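Local atomic coordinates of putative cytosine/guanine deaminase (Unidentified, PDB entry 2PAJ), a protein that catalyses the hydrolytic deamination of pterins, turning a 2-amino-4-hydroxypteridine and water into a 2,4-dihydroxypteridine and ammonium at a zinc site. Residues Arg163-Arg168 against Met398-Val403. Sequence-based numbering, arbitrary orientation.
Sequences RFVLLR and MGLDEV
R163 NH1, on the arginine that lies against V403, donates to the carbonyl O of A211 and more weakly to that of R210, while NH2 forms a salt bridge with D413. With the group so fixed, one of its faces receives a methyl, V403 CG2, which sits 3.8 Å above the plane toward the rim. V403 CG1 meets the same arginine at NE (3.9 Å). R163 reaches this far because its chain runs extended from CG to NE, the two side chains pointing in opposite directions as they pass.

Two residues along the strand, the contact becomes wholly apolar. V165 turns both methyls to M398: CG2 touches M398 CE at 3.7 Å, while CG1 faces M398 SD. Bends at chi2 (-146°) and chi3 (-74°) carry the thioether across the valine. L400 CD1 approaches V165 CG2 more loosely, at 4.4 Å.

The arrangement is consistent with these side chains filling the inner side of the amidohydrolase barrel, the M398 side chain lying about 13 Å from the zinc ion, while F164 faces helix 149-159 on the other side of the strand. Strand 163-168, hydrogen-bonded beside strand 131-136 and paired in parallel with strand 213-217, turns R163 and V165 to the end of helix 383-398 and the loop that follows it toward strand 414-418.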
ATOM      1  N   ARG A 163      -7.833   3.670   4.897  1.00 52.06           N
ATOM      2  CA  ARG A 163      -6.997   4.865   4.877  1.00 52.56           C
ATOM      3  C   ARG A 163      -6.415   4.849   3.479  1.00 51.59           C
ATOM      4  O   ARG A 163      -5.961   3.804   3.019  1.00 49.73           O
ATOM      5  CB  ARG A 163      -5.825   4.772   5.847  1.00 55.68           C
ATOM      6  CG  ARG A 163      -6.140   4.580   7.309  1.00 60.00           C
ATOM      7  CD  ARG A 163      -4.817   4.447   8.053  1.00 61.69           C
ATOM      8  NE  ARG A 163      -5.000   4.144   9.458  1.00 63.10           N
ATOM      9  CZ  ARG A 163      -5.416   5.032  10.348  1.00 65.78           C
ATOM     10  NH1 ARG A 163      -5.678   6.270   9.955  1.00 66.67           N
ATOM     11  NH2 ARG A 163      -5.585   4.678  11.617  1.00 66.17           N
ATOM     12  N   PHE A 164      -6.409   5.995   2.811  1.00 51.95           N
ATOM     13  CA  PHE A 164      -5.871   6.063   1.461  1.00 52.18           C
ATOM     14  C   PHE A 164      -4.735   7.065   1.344  1.00 50.83           C
ATOM     15  O   PHE A 164      -4.770   8.130   1.947  1.00 50.63           O
ATOM     16  CB  PHE A 164      -6.975   6.424   0.473  1.00 53.12           C
ATOM     17  CG  PHE A 164      -6.562   6.293  -0.960  1.00 55.19           C
ATOM     18  CD1 PHE A 164      -6.266   5.043  -1.502  1.00 55.27           C
ATOM     19  CD2 PHE A 164      -6.454   7.419  -1.767  1.00 55.00           C
ATOM     20  CE1 PHE A 164      -5.864   4.913  -2.831  1.00 55.95           C
ATOM     21  CE2 PHE A 164      -6.055   7.313  -3.096  1.00 56.49           C
ATOM     22  CZ  PHE A 164      -5.756   6.055  -3.638  1.00 56.10           C
ATOM     23  N   VAL A 165      -3.718   6.703   0.576  1.00 49.43           N
ATOM     24  CA  VAL A 165      -2.574   7.571   0.363  1.00 49.05           C
ATOM     25  C   VAL A 165      -2.442   7.799  -1.139  1.00 49.61           C
ATOM     26  O   VAL A 165      -2.107   6.881  -1.887  1.00 49.13           O
ATOM     27  CB  VAL A 165      -1.270   6.929   0.898  1.00 49.20           C
ATOM     28  CG1 VAL A 165      -0.083   7.817   0.605  1.00 48.97           C
ATOM     29  CG2 VAL A 165      -1.384   6.685   2.380  1.00 47.77           C
ATOM     30  N   LEU A 166      -2.712   9.020  -1.583  1.00 49.59           N
ATOM     31  CA  LEU A 166      -2.616   9.338  -3.002  1.00 48.70           C
ATOM     32  C   LEU A 166      -1.198   9.693  -3.432  1.00 48.62           C
ATOM     33  O   LEU A 166      -0.591  10.622  -2.905  1.00 48.52           O
ATOM     34  CB  LEU A 166      -3.555  10.493  -3.349  1.00 47.54           C
ATOM     35  CG  LEU A 166      -3.515  10.963  -4.807  1.00 47.74           C
ATOM     36  CD1 LEU A 166      -3.832   9.805  -5.741  1.00 47.20           C
ATOM     37  CD2 LEU A 166      -4.493  12.106  -5.000  1.00 47.39           C
ATOM     38  N   LEU A 167      -0.680   8.939  -4.393  1.00 48.59           N
ATOM     39  CA  LEU A 167       0.658   9.167  -4.920  1.00 50.14           C
ATOM     40  C   LEU A 167       0.462   9.781  -6.314  1.00 50.94           C
ATOM     41  O   LEU A 167       0.561   9.100  -7.331  1.00 50.76           O
ATOM     42  CB  LEU A 167       1.424   7.842  -5.020  1.00 50.71           C
ATOM     43  CG  LEU A 167       1.406   6.885  -3.823  1.00 48.54           C
ATOM     44  CD1 LEU A 167       2.264   5.674  -4.138  1.00 46.82           C
ATOM     45  CD2 LEU A 167       1.912   7.593  -2.594  1.00 47.79           C
ATOM     46  N   ARG A 168       0.175  11.079  -6.333  1.00 51.38           N
ATOM     47  CA  ARG A 168      -0.088  11.832  -7.555  1.00 50.74           C
ATOM     48  C   ARG A 168       1.066  11.743  -8.539  1.00 49.53           C
ATOM     49  O   ARG A 168       2.088  12.399  -8.370  1.00 47.39           O
ATOM     50  CB  ARG A 168      -0.374  13.294  -7.184  1.00 51.03           C
ATOM     51  CG  ARG A 168      -1.367  14.028  -8.082  1.00 50.86           C
ATOM     52  CD  ARG A 168      -0.817  14.285  -9.478  1.00 52.23           C
ATOM     53  NE  ARG A 168      -1.698  15.147 -10.264  1.00 55.36           N
ATOM     54  CZ  ARG A 168      -1.469  15.506 -11.523  1.00 55.89           C
ATOM     55  NH1 ARG A 168      -0.383  15.079 -12.147  1.00 55.26           N
ATOM     56  NH2 ARG A 168      -2.335  16.279 -12.161  1.00 55.31           N
ATOM     57  N   MET A 398       5.750   6.066   4.872  1.00 49.05           N
ATOM     58  CA  MET A 398       4.759   7.004   4.384  1.00 48.27           C
ATOM     59  C   MET A 398       4.451   8.098   5.424  1.00 48.85           C
ATOM     60  O   MET A 398       3.633   8.991   5.190  1.00 49.60           O
ATOM     61  CB  MET A 398       3.486   6.256   3.961  1.00 44.47           C
ATOM     62  CG  MET A 398       3.728   5.200   2.886  1.00 42.30           C
ATOM     63  SD  MET A 398       2.403   4.964   1.682  1.00 39.24           S
ATOM     64  CE  MET A 398       1.234   4.101   2.636  1.00 38.52           C
ATOM     65  N   GLY A 399       5.111   8.031   6.573  1.00 49.11           N
ATOM     66  CA  GLY A 399       4.902   9.051   7.585  1.00 50.77           C
ATOM     67  C   GLY A 399       3.720   8.879   8.521  1.00 51.20           C
ATOM     68  O   GLY A 399       3.436   9.763   9.336  1.00 51.15           O
ATOM     69  N   LEU A 400       3.024   7.755   8.400  1.00 50.41           N
ATOM     70  CA  LEU A 400       1.895   7.459   9.273  1.00 51.35           C
ATOM     71  C   LEU A 400       2.413   6.692  10.495  1.00 52.01           C
ATOM     72  O   LEU A 400       2.155   5.499  10.649  1.00 52.88           O
ATOM     73  CB  LEU A 400       0.868   6.627   8.517  1.00 52.48           C
ATOM     74  CG  LEU A 400       0.107   7.362   7.413  1.00 53.01           C
ATOM     75  CD1 LEU A 400      -0.818   6.383   6.720  1.00 52.87           C
ATOM     76  CD2 LEU A 400      -0.685   8.525   8.005  1.00 51.34           C
ATOM     77  N   ASP A 401       3.121   7.412  11.363  1.00 50.49           N
ATOM     78  CA  ASP A 401       3.755   6.864  12.550  1.00 50.65           C
ATOM     79  C   ASP A 401       2.909   6.327  13.698  1.00 51.61           C
ATOM     80  O   ASP A 401       3.438   5.677  14.596  1.00 50.85           O
ATOM     81  CB  ASP A 401       4.759   7.883  13.081  1.00 51.49           C
ATOM     82  CG  ASP A 401       5.742   8.319  12.016  1.00 53.19           C
ATOM     83  OD1 ASP A 401       6.092   7.469  11.173  1.00 53.45           O
ATOM     84  OD2 ASP A 401       6.169   9.493  12.014  1.00 53.77           O
ATOM     85  N   GLU A 402       1.613   6.591  13.702  1.00 51.91           N
ATOM     86  CA  GLU A 402       0.786   6.051  14.768  1.00 53.51           C
ATOM     87  C   GLU A 402      -0.067   4.940  14.176  1.00 54.29           C
ATOM     88  O   GLU A 402      -1.151   4.625  14.676  1.00 54.54           O
ATOM     89  CB  GLU A 402      -0.083   7.141  15.392  1.00 56.04           C
ATOM     90  CG  GLU A 402       0.699   8.096  16.307  1.00 60.09           C
ATOM     91  CD  GLU A 402      -0.205   9.041  17.092  1.00 63.06           C
ATOM     92  OE1 GLU A 402      -1.102   9.660  16.475  1.00 63.51           O
ATOM     93  OE2 GLU A 402      -0.023   9.170  18.325  1.00 65.56           O
ATOM     94  N   VAL A 403       0.462   4.352  13.100  1.00 55.07           N
ATOM     95  CA  VAL A 403      -0.162   3.253  12.349  1.00 54.38           C
ATOM     96  C   VAL A 403       0.875   2.136  12.079  1.00 54.02           C
ATOM     97  O   VAL A 403       2.075   2.394  12.047  1.00 53.87           O
ATOM     98  CB  VAL A 403      -0.705   3.764  10.982  1.00 53.31           C
ATOM     99  CG1 VAL A 403      -1.510   2.682  10.297  1.00 51.26           C
ATOM    100  CG2 VAL A 403      -1.544   5.005  11.184  1.00 53.73           C
TER